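Local coordinates for protein frutapin (PDB 5KRP) that probably binds carbohydrates, as a breadfruit lectin of the jacalin-like family that assembles from four copies of one chain, at residues N122-K134 against D139-L150. Sequence-based numbering, arbitrary orientation. Where two conformers were deposited one is given.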
loop_
_atom_site.group_PDB
_atom_site.type_symbol
_atom_site.label_atom_id
_atom_site.label_comp_id
_atom_site.label_asym_id
_atom_site.label_seq_id
_atom_site.Cartn_x
_atom_site.Cartn_y
_atom_site.Cartn_z
ATOM N N ASN A 122 12.708 6.882 -18.629
ATOM C CA ASN A 122 11.490 6.075 -18.889
ATOM C C ASN A 122 11.118 5.289 -17.642
ATOM O O ASN A 122 11.974 4.611 -17.028
ATOM C CB ASN A 122 11.833 5.202 -20.103
ATOM C CG ASN A 122 11.113 3.903 -20.182
ATOM O OD1 ASN A 122 9.908 3.864 -20.314
ATOM N ND2 ASN A 122 11.869 2.834 -20.271
ATOM N N LEU A 123 9.847 5.434 -17.295
ATOM C CA LEU A 123 9.193 4.771 -16.189
ATOM C C LEU A 123 8.088 3.809 -16.766
ATOM O O LEU A 123 6.948 4.256 -17.026
ATOM C CB LEU A 123 8.552 5.755 -15.236
ATOM C CG LEU A 123 7.851 5.117 -14.018
ATOM C CD1 LEU A 123 8.909 4.573 -13.040
ATOM C CD2 LEU A 123 6.963 6.178 -13.404
ATOM N N PRO A 124 8.450 2.548 -16.964
ATOM C CA PRO A 124 7.473 1.533 -17.444
ATOM C C PRO A 124 6.814 0.950 -16.210
ATOM O O PRO A 124 7.482 0.445 -15.324
ATOM C CB PRO A 124 8.315 0.516 -18.181
ATOM C CG PRO A 124 9.723 0.806 -17.792
ATOM C CD PRO A 124 9.791 1.958 -16.840
ATOM N N ILE A 125 5.519 1.094 -16.124
ATOM C CA ILE A 125 4.752 0.610 -14.988
ATOM C C ILE A 125 4.093 -0.678 -15.334
ATOM O O ILE A 125 3.158 -0.687 -16.159
ATOM C CB ILE A 125 3.706 1.606 -14.517
ATOM C CG1 ILE A 125 4.385 2.949 -14.285
ATOM C CG2 ILE A 125 3.012 1.057 -13.255
ATOM C CD1 ILE A 125 3.374 4.058 -14.275
ATOM N N GLU A 126 4.541 -1.760 -14.663
ATOM C CA GLU A 126 3.957 -3.064 -14.961
ATOM C C GLU A 126 2.752 -3.377 -14.080
ATOM O O GLU A 126 1.875 -4.193 -14.470
ATOM C CB GLU A 126 4.972 -4.201 -14.744
ATOM C CG GLU A 126 6.074 -4.410 -15.761
ATOM C CD GLU A 126 6.492 -5.922 -15.893
ATOM O OE1 GLU A 126 7.298 -6.333 -15.031
ATOM O OE2 GLU A 126 5.956 -6.694 -16.810
ATOM N N ASN A 127 2.768 -2.875 -12.832
ATOM C CA ASN A 127 1.635 -3.030 -11.923
ATOM C C ASN A 127 1.572 -1.797 -11.024
ATOM O O ASN A 127 2.627 -1.317 -10.574
ATOM C CB ASN A 127 1.762 -4.298 -11.068
ATOM C CG ASN A 127 0.480 -4.617 -10.339
ATOM O OD1 ASN A 127 -0.592 -4.488 -10.908
ATOM N ND2 ASN A 127 0.569 -4.871 -9.029
ATOM N N GLY A 128 0.378 -1.281 -10.807
ATOM C CA GLY A 128 0.214 -0.026 -10.117
ATOM C C GLY A 128 -0.305 1.044 -11.052
ATOM O O GLY A 128 -0.430 0.855 -12.285
ATOM N N LEU A 129 -0.542 2.182 -10.426
ATOM C CA LEU A 129 -1.190 3.346 -11.092
ATOM C C LEU A 129 -0.518 4.645 -10.716
ATOM O O LEU A 129 -0.230 4.886 -9.538
ATOM C CB LEU A 129 -2.643 3.456 -10.698
ATOM C CG LEU A 129 -3.629 2.351 -11.128
ATOM C CD1 LEU A 129 -4.987 2.507 -10.465
ATOM C CD2 LEU A 129 -3.733 2.367 -12.641
ATOM N N VAL A 130 -0.457 5.604 -11.681
ATOM C CA VAL A 130 -0.039 6.928 -11.371
ATOM C C VAL A 130 -1.238 7.609 -10.734
ATOM O O VAL A 130 -2.387 7.586 -11.271
ATOM C CB VAL A 130 0.361 7.743 -12.667
ATOM C CG1 VAL A 130 0.675 9.153 -12.349
ATOM C CG2 VAL A 130 1.495 7.060 -13.356
ATOM N N VAL A 131 -0.986 8.163 -9.550
ATOM C CA VAL A 131 -2.072 8.840 -8.807
ATOM C C VAL A 131 -1.756 10.321 -8.444
ATOM O O VAL A 131 -2.507 10.990 -7.732
ATOM C CB VAL A 131 -2.443 8.030 -7.546
ATOM C CG1 VAL A 131 -3.012 6.657 -7.881
ATOM C CG2 VAL A 131 -1.251 7.890 -6.594
ATOM N N GLY A 132 -0.647 10.846 -8.933
ATOM C CA GLY A 132 -0.294 12.212 -8.607
ATOM C C GLY A 132 1.018 12.590 -9.273
ATOM O O GLY A 132 1.823 11.741 -9.634
ATOM N N PHE A 133 1.220 13.886 -9.465
ATOM C CA PHE A 133 2.490 14.391 -10.022
ATOM C C PHE A 133 3.115 15.427 -9.064
ATOM O O PHE A 133 2.389 16.131 -8.323
ATOM C CB PHE A 133 2.299 15.030 -11.383
ATOM C CG PHE A 133 1.986 14.093 -12.511
ATOM C CD1 PHE A 133 2.962 13.451 -13.197
ATOM C CD2 PHE A 133 0.685 13.816 -12.841
ATOM C CE1 PHE A 133 2.691 12.577 -14.304
ATOM C CE2 PHE A 133 0.394 12.927 -13.876
ATOM C CZ PHE A 133 1.361 12.320 -14.598
ATOM N N LYS A 134 4.459 15.556 -9.105
ATOM C CA LYS A 134 5.146 16.654 -8.441
ATOM C C LYS A 134 6.192 17.167 -9.407
ATOM O O LYS A 134 6.501 16.491 -10.390
ATOM C CB LYS A 134 5.772 16.290 -7.111
ATOM C CG LYS A 134 6.830 15.198 -7.162
ATOM C CD LYS A 134 7.588 15.186 -5.845
ATOM C CE LYS A 134 8.661 16.255 -5.855
ATOM N NZ LYS A 134 9.209 16.387 -4.478
ATOM N N ASP A 139 10.334 29.320 -15.659
ATOM C CA ASP A 139 9.852 29.648 -16.974
ATOM C C ASP A 139 9.413 28.376 -17.690
ATOM O O ASP A 139 8.603 28.468 -18.573
ATOM C CB ASP A 139 10.909 30.309 -17.837
ATOM C CG ASP A 139 11.306 31.708 -17.354
ATOM O OD1 ASP A 139 10.646 32.317 -16.465
ATOM O OD2 ASP A 139 12.364 32.151 -17.873
ATOM N N LEU A 140 10.014 27.218 -17.330
ATOM C CA LEU A 140 9.822 25.962 -17.979
ATOM C C LEU A 140 9.582 24.906 -16.840
ATOM O O LEU A 140 9.716 25.198 -15.645
ATOM C CB LEU A 140 11.077 25.545 -18.752
ATOM C CG LEU A 140 11.397 26.464 -19.958
ATOM C CD1 LEU A 140 12.724 26.081 -20.522
ATOM C CD2 LEU A 140 10.374 26.368 -21.041
ATOM N N LEU A 141 9.240 23.708 -17.260
ATOM C CA LEU A 141 9.148 22.570 -16.351
ATOM C C LEU A 141 10.570 22.091 -16.129
ATOM O O LEU A 141 11.102 21.346 -16.894
ATOM C CB LEU A 141 8.275 21.477 -17.034
ATOM C CG LEU A 141 8.044 20.244 -16.137
ATOM C CD1 LEU A 141 7.318 20.654 -14.907
ATOM C CD2 LEU A 141 7.335 19.139 -16.882
ATOM N N ASP A 142 11.172 22.518 -15.031
ATOM C CA ASP A 142 12.501 22.018 -14.676
ATOM C C ASP A 142 12.581 20.508 -14.381
ATOM O O ASP A 142 13.549 19.846 -14.758
ATOM C CB ASP A 142 12.984 22.765 -13.440
ATOM C CG ASP A 142 13.222 24.257 -13.689
ATOM O OD1 ASP A 142 12.248 25.044 -13.774
ATOM O OD2 ASP A 142 14.410 24.671 -13.777
ATOM N N ALA A 143 11.554 19.950 -13.748
ATOM C CA ALA A 143 11.638 18.525 -13.345
ATOM C C ALA A 143 10.222 18.021 -13.072
ATOM O O ALA A 143 9.325 18.808 -12.762
ATOM C CB ALA A 143 12.504 18.352 -12.093
ATOM N N ILE A 144 10.057 16.725 -13.255
ATOM C CA ILE A 144 8.777 16.084 -12.961
ATOM C C ILE A 144 8.972 14.721 -12.325
ATOM O O ILE A 144 9.866 13.924 -12.703
ATOM C CB ILE A 144 7.896 16.050 -14.210
ATOM C CG1 ILE A 144 6.470 15.576 -13.918
ATOM C CG2 ILE A 144 8.413 15.110 -15.249
ATOM C CD1 ILE A 144 5.818 15.206 -15.248
ATOM N N GLY A 145 8.084 14.463 -11.338
ATOM C CA GLY A 145 8.099 13.201 -10.593
ATOM C C GLY A 145 6.679 12.647 -10.453
ATOM O O GLY A 145 5.738 13.338 -10.746
ATOM N N VAL A 146 6.569 11.404 -9.991
ATOM C CA VAL A 146 5.272 10.720 -10.025
ATOM C C VAL A 146 5.016 9.969 -8.749
ATOM O O VAL A 146 5.856 9.268 -8.211
ATOM C CB VAL A 146 4.983 9.845 -11.285
ATOM C CG1 VAL A 146 5.117 10.672 -12.558
ATOM C CG2 VAL A 146 5.872 8.633 -11.358
ATOM N N HIS A 147 3.775 10.139 -8.263
ATOM C CA HIS A 147 3.273 9.362 -7.138
ATOM C C HIS A 147 2.538 8.128 -7.667
ATOM O O HIS A 147 1.733 8.266 -8.602
ATOM C CB HIS A 147 2.266 10.184 -6.329
ATOM C CG HIS A 147 2.838 11.431 -5.703
ATOM N ND1 HIS A 147 3.864 11.395 -4.766
ATOM C CD2 HIS A 147 2.512 12.748 -5.846
ATOM C CE1 HIS A 147 4.142 12.625 -4.366
ATOM N NE2 HIS A 147 3.347 13.465 -5.013
ATOM N N MET A 148 2.749 6.959 -7.037
ATOM C CA MET A 148 2.110 5.721 -7.493
ATOM C C MET A 148 1.356 5.026 -6.363
ATOM O O MET A 148 1.802 5.056 -5.196
ATOM C CB MET A 148 3.150 4.746 -8.083
ATOM C CG MET A 148 3.956 5.393 -9.239
ATOM S SD MET A 148 5.153 4.249 -9.956
ATOM C CE MET A 148 3.939 3.112 -10.619
ATOM N N ALA A 149 0.304 4.317 -6.726
ATOM C CA ALA A 149 -0.438 3.498 -5.751
ATOM C C ALA A 149 -0.943 2.196 -6.365
ATOM O O ALA A 149 -0.907 2.071 -7.537
ATOM C CB ALA A 149 -1.555 4.254 -5.122
ATOM N N LEU A 150 -1.326 1.239 -5.488
ATOM C CA LEU A 150 -1.785 -0.224 -5.675
ATOM C C LEU A 150 -0.853 -1.477 -5.459
ATOM O O LEU A 150 -0.654 -2.065 -4.383
ATOM C CB LEU A 150 -2.494 -0.393 -6.975
ATOM C CG LEU A 150 -3.956 -0.066 -6.995
ATOM C CD1 LEU A 150 -4.298 1.088 -6.121
ATOM C CD2 LEU A 150 -4.252 0.170 -8.454
ATOM O OXT LEU A 150 -0.292 -2.106 -6.411
#
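M148 drops its methyl group onto the end of I125: CE meets CG2 at 3.5 Å, with CG1 and CD1 close by, so the two side chains touch tip to tip. A bend at the last torsion, chi3 66°, turns CE toward I125 after an extended chi2. V146, two residues earlier on the same face, repeats the pattern; of its two conformers, the one described brings CG2 to L123 CD2 and lays CG1 alongside the F133 ring, 3.5 Å from CE1. I144, also modelled twice, brings CD1 in aslant to the ring's CD1 in one conformer. The L123 and I125 contacts illustrate how two sheets of a beta-prism face each other: strand 119-125 belongs to one four-stranded sheet of the jacalin-like fold, the chain turns a corner at E126, and strand 127-137 enters another, where it forms an antiparallel hairpin with strand 141-149. Six backbone hydrogen bonds hold that hairpin, among them the nearly straight V131 N to H147 O (171°) and the short G145 N to K134 O (2.7 Å). A classic beta bulge interrupts the ladder, V131 and G132 both facing H147. On the face opposite M148 and V146, the H147 imidazole turns its edge to G132, with G132 CA in the ring plane 4.0 Å from H147 CD2; ND1 bonds to T7 and NE2 to D20. Nearby, K134 passes G145, then carries its amine away to E126 of the second subunit, in a salt bridge between chains.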